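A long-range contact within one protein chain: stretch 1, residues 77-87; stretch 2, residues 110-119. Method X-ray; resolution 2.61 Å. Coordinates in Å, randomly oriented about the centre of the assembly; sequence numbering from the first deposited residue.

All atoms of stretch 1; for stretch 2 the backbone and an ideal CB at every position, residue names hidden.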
# COMPACT_ATOMS: atom_id res chain seq x y z
N ILE A 77 47.68 17.94 1.04
CA ILE A 77 46.89 18.82 1.90
C ILE A 77 45.63 18.14 2.41
O ILE A 77 45.01 18.66 3.36
CB ILE A 77 46.53 20.14 1.17
CG1 ILE A 77 45.75 21.07 2.10
CG2 ILE A 77 45.75 19.86 -0.11
CD1 ILE A 77 45.55 22.46 1.55
N VAL A 78 45.24 16.99 1.86
CA VAL A 78 44.06 16.30 2.35
C VAL A 78 44.31 15.72 3.74
O VAL A 78 43.41 15.68 4.58
CB VAL A 78 43.62 15.21 1.36
CG1 VAL A 78 42.43 14.42 1.90
CG2 VAL A 78 43.27 15.83 0.02
N GLN A 79 45.54 15.25 3.99
CA GLN A 79 45.83 14.66 5.30
C GLN A 79 45.84 15.71 6.39
O GLN A 79 45.17 15.52 7.42
CB GLN A 79 47.14 13.87 5.25
CG GLN A 79 47.31 12.97 4.02
CD GLN A 79 47.14 11.50 4.33
OE1 GLN A 79 46.89 11.11 5.46
NE2 GLN A 79 47.28 10.67 3.30
N PRO A 80 46.54 16.84 6.25
CA PRO A 80 46.46 17.87 7.30
C PRO A 80 45.05 18.39 7.53
O PRO A 80 44.61 18.52 8.68
CB PRO A 80 47.40 18.97 6.78
CG PRO A 80 48.30 18.29 5.82
CD PRO A 80 47.48 17.22 5.18
N ILE A 81 44.31 18.69 6.45
CA ILE A 81 42.97 19.25 6.60
C ILE A 81 42.07 18.28 7.36
O ILE A 81 41.27 18.69 8.21
CB ILE A 81 42.39 19.61 5.22
CG1 ILE A 81 41.06 20.35 5.38
CG2 ILE A 81 42.19 18.36 4.38
CD1 ILE A 81 40.46 20.83 4.06
N LEU A 82 42.19 16.98 7.07
CA LEU A 82 41.38 16.00 7.78
C LEU A 82 41.82 15.87 9.24
O LEU A 82 40.98 15.74 10.13
CB LEU A 82 41.46 14.64 7.08
CG LEU A 82 40.76 14.51 5.73
CD1 LEU A 82 40.96 13.11 5.17
CD2 LEU A 82 39.27 14.83 5.83
N LYS A 83 43.12 15.92 9.49
CA LYS A 83 43.60 15.85 10.87
C LYS A 83 43.12 17.05 11.68
O LYS A 83 42.80 16.92 12.86
CB LYS A 83 45.13 15.78 10.89
CG LYS A 83 45.69 14.44 10.43
CD LYS A 83 47.13 14.27 10.89
CE LYS A 83 47.20 13.97 12.38
NZ LYS A 83 48.40 14.58 13.02
N HIS A 84 43.06 18.23 11.05
CA HIS A 84 42.63 19.42 11.77
C HIS A 84 41.14 19.37 12.08
O HIS A 84 40.71 19.77 13.17
CB HIS A 84 42.96 20.67 10.96
CG HIS A 84 42.31 21.92 11.48
ND1 HIS A 84 42.92 22.74 12.41
CD2 HIS A 84 41.11 22.47 11.23
CE1 HIS A 84 42.12 23.75 12.69
NE2 HIS A 84 41.01 23.61 11.99
N ILE A 85 40.33 18.89 11.13
CA ILE A 85 38.88 18.99 11.26
C ILE A 85 38.28 17.81 12.02
O ILE A 85 37.19 17.96 12.60
CB ILE A 85 38.24 19.10 9.87
CG1 ILE A 85 38.86 20.26 9.09
CG2 ILE A 85 36.73 19.32 9.99
CD1 ILE A 85 38.54 20.22 7.63
N LEU A 86 38.95 16.66 12.05
CA LEU A 86 38.41 15.53 12.80
C LEU A 86 38.32 15.83 14.29
O LEU A 86 37.52 15.21 14.99
CB LEU A 86 39.27 14.28 12.57
CG LEU A 86 40.75 14.29 12.98
CD1 LEU A 86 40.95 14.03 14.47
CD2 LEU A 86 41.50 13.25 12.17
N ARG A 87 39.13 16.78 14.79
CA ARG A 87 39.07 17.13 16.20
C ARG A 87 37.68 17.62 16.59
O ARG A 87 37.26 17.47 17.74
CB ARG A 87 40.11 18.21 16.52
CG ARG A 87 41.54 17.91 16.09
CD ARG A 87 42.30 19.22 15.91
NE ARG A 87 43.65 19.02 15.37
CZ ARG A 87 44.39 19.98 14.83
NH1 ARG A 87 43.92 21.22 14.74
NH2 ARG A 87 45.61 19.71 14.37
N UNK A 110 38.01 13.35 -2.48
CA UNK A 110 38.92 13.87 -3.50
C UNK A 110 40.06 12.91 -3.82
O UNK A 110 40.76 13.12 -4.82
CB UNK A 110 39.50 15.21 -3.05
N UNK A 111 40.27 11.87 -3.01
CA UNK A 111 41.30 10.88 -3.29
C UNK A 111 41.07 9.69 -2.37
O UNK A 111 40.38 9.81 -1.35
CB UNK A 111 42.70 11.46 -3.10
N UNK A 112 41.65 8.55 -2.72
CA UNK A 112 41.49 7.32 -1.95
C UNK A 112 42.67 7.02 -1.04
O UNK A 112 42.48 6.51 0.06
CB UNK A 112 41.27 6.14 -2.90
N UNK A 113 43.90 7.31 -1.48
CA UNK A 113 45.08 6.93 -0.72
C UNK A 113 45.18 7.76 0.56
O UNK A 113 45.49 8.95 0.51
CB UNK A 113 46.34 7.10 -1.57
N UNK A 114 44.93 7.11 1.69
CA UNK A 114 44.99 7.74 3.01
C UNK A 114 45.91 6.91 3.89
O UNK A 114 46.05 5.70 3.70
CB UNK A 114 43.60 7.87 3.64
N UNK A 115 46.53 7.57 4.86
CA UNK A 115 47.33 6.86 5.85
C UNK A 115 46.43 6.04 6.77
O UNK A 115 45.35 6.49 7.16
CB UNK A 115 48.17 7.84 6.66
N UNK A 116 46.88 4.84 7.12
CA UNK A 116 46.04 3.91 7.87
C UNK A 116 45.59 4.52 9.19
O UNK A 116 44.41 4.45 9.56
CB UNK A 116 46.79 2.60 8.13
N UNK A 117 46.52 5.13 9.94
CA UNK A 117 46.14 5.75 11.20
C UNK A 117 45.10 6.84 10.99
O UNK A 117 44.20 7.02 11.82
CB UNK A 117 47.37 6.33 11.90
N UNK A 118 45.20 7.58 9.89
CA UNK A 118 44.13 8.50 9.52
C UNK A 118 42.86 7.74 9.17
O UNK A 118 41.75 8.24 9.41
CB UNK A 118 44.56 9.38 8.34
N UNK A 119 43.00 6.53 8.63
CA UNK A 119 41.84 5.72 8.29
C UNK A 119 41.12 5.24 9.55
O UNK A 119 39.90 5.40 9.67
CB UNK A 119 42.26 4.53 7.43

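Stretch 1 offers a helix whose backbone bonds run regularly from Ile 81 N to Ile 77 O through Leu 86 N to Leu 82 O. Val 78, Leu 82 and Leu 86 point their CA-to-CB bonds at the second stretch, with Gln 79 and Lys 83 set sideways beside them. An apolar stripe with a polar margin is therefore what the second stretch has to match.

Position 110 points toward the helix, but its ideal CB stands 4.9 Å from Val 78 CG2, close enough for a loose approach and no more. A small or medium apolar side chain would suit, and so might one that turns elsewhere. The residue is Cys 110; its chi1 of -67° (m) brings SG no nearer to Val 78 than CB already is.

At 111 the backbone is extended, phi/psi -167/161, and CA-to-CB again points toward the helix. The ideal CB lies 5.4 Å from Val 78 CG2, so a side chain must reach out to touch it; valine, isoleucine or leucine could do so. Val 111 is found, with CG1 4.4 Å from Val 78 CG2, a light apolar contact at this end of the interface.

Position 112 is out of reach, so for this contact almost any residue would do; Lys 112 makes no contact with stretch 1. Position 113 points sideways with nothing of stretch 1 near its CB, and a polar residue is acceptable. Glu 113 CB stays 6.1 Å from Gln 79 NE2, while its backbone O is nearer that atom, at 3.7 Å.

The chain is extended again at 114, phi/psi -127/152, which favours beta-branched residues without requiring one. CB points sideways, 4.6 Å from Gln 79 NE2, with Leu 82 CD1 farther off; a medium apolar residue would fit, though nothing demands one. Ile 114 stays loose: its CG1 lies 4.5 Å from Gln 79 NE2, and its CA is nearer, at 3.7 Å from the same atom.

Position 115 comes right before a helix, where Asp, Asn, Ser or Thr would be usual choices, and its CB points toward the Gln 79 amide. Asp 115 occupies this N-cap position, although its side chain makes no capping bond. Asp 115 OD1 lies 3.2 Å from Gln 79 OE1; the amide is probably turned over in the model, so the nature of this polar contact remains open.

Positions 116 and 117 are out of reach on the first turn of the helix, where acidic residues sit well with the helix dipole. Asp 116 and Asp 117 follow that rule.

Position 118 carries the strongest demand. Its CB points toward a hollow framed by Gln 79, Leu 82, Lys 83 and Leu 86, deep enough for leucine, isoleucine or methionine. Leu 118 fills it as a knob, with chi1 t and chi2 p: CD2 lies 4.0 Å from Leu 82 CD1, while CD1 comes within 4.1 Å of both Leu 86 CD2 and the aliphatic Lys 83 CG.

Position 119 turns out of reach, so almost any residue would suit this contact. Tyr 119 uses its hydroxyl elsewhere in the structure.

Stretch 2, residues 110-119: CVKEIDDDLY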
# COMPACT_ATOMS: atom_id res chain seq x y z
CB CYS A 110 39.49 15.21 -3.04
SG CYS A 110 38.27 16.53 -2.97
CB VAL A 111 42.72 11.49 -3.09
CG1 VAL A 111 43.01 11.73 -1.61
CG2 VAL A 111 43.78 10.62 -3.74
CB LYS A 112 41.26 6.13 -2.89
CG LYS A 112 39.88 6.08 -3.52
CD LYS A 112 39.69 4.80 -4.31
CE LYS A 112 38.28 4.70 -4.89
NZ LYS A 112 38.10 3.43 -5.65
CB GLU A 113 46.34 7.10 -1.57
CG GLU A 113 46.61 5.93 -2.51
CD GLU A 113 46.69 4.61 -1.78
OE1 GLU A 113 47.13 4.59 -0.61
OE2 GLU A 113 46.30 3.58 -2.37
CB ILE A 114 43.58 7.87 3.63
CG1 ILE A 114 43.00 9.27 3.38
CG2 ILE A 114 43.58 7.58 5.13
CD1 ILE A 114 42.59 9.53 1.94
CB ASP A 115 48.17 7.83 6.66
CG ASP A 115 49.14 8.62 5.81
OD1 ASP A 115 49.63 9.67 6.27
OD2 ASP A 115 49.41 8.18 4.67
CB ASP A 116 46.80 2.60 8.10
CG ASP A 116 45.92 1.53 8.72
OD1 ASP A 116 45.71 0.49 8.07
OD2 ASP A 116 45.46 1.72 9.87
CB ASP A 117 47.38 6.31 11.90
CG ASP A 117 48.15 5.24 12.65
OD1 ASP A 117 48.86 5.59 13.62
OD2 ASP A 117 48.04 4.06 12.28
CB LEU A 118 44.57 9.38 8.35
CG LEU A 118 43.59 10.44 7.86
CD1 LEU A 118 43.31 11.47 8.95
CD2 LEU A 118 44.11 11.12 6.61
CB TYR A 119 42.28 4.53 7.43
CG TYR A 119 41.17 3.74 6.77
CD1 TYR A 119 40.29 2.98 7.53
CD2 TYR A 119 41.03 3.73 5.39
CE1 TYR A 119 39.28 2.25 6.93
CE2 TYR A 119 40.02 3.00 4.78
CZ TYR A 119 39.15 2.26 5.56
OH TYR A 119 38.15 1.53 4.95
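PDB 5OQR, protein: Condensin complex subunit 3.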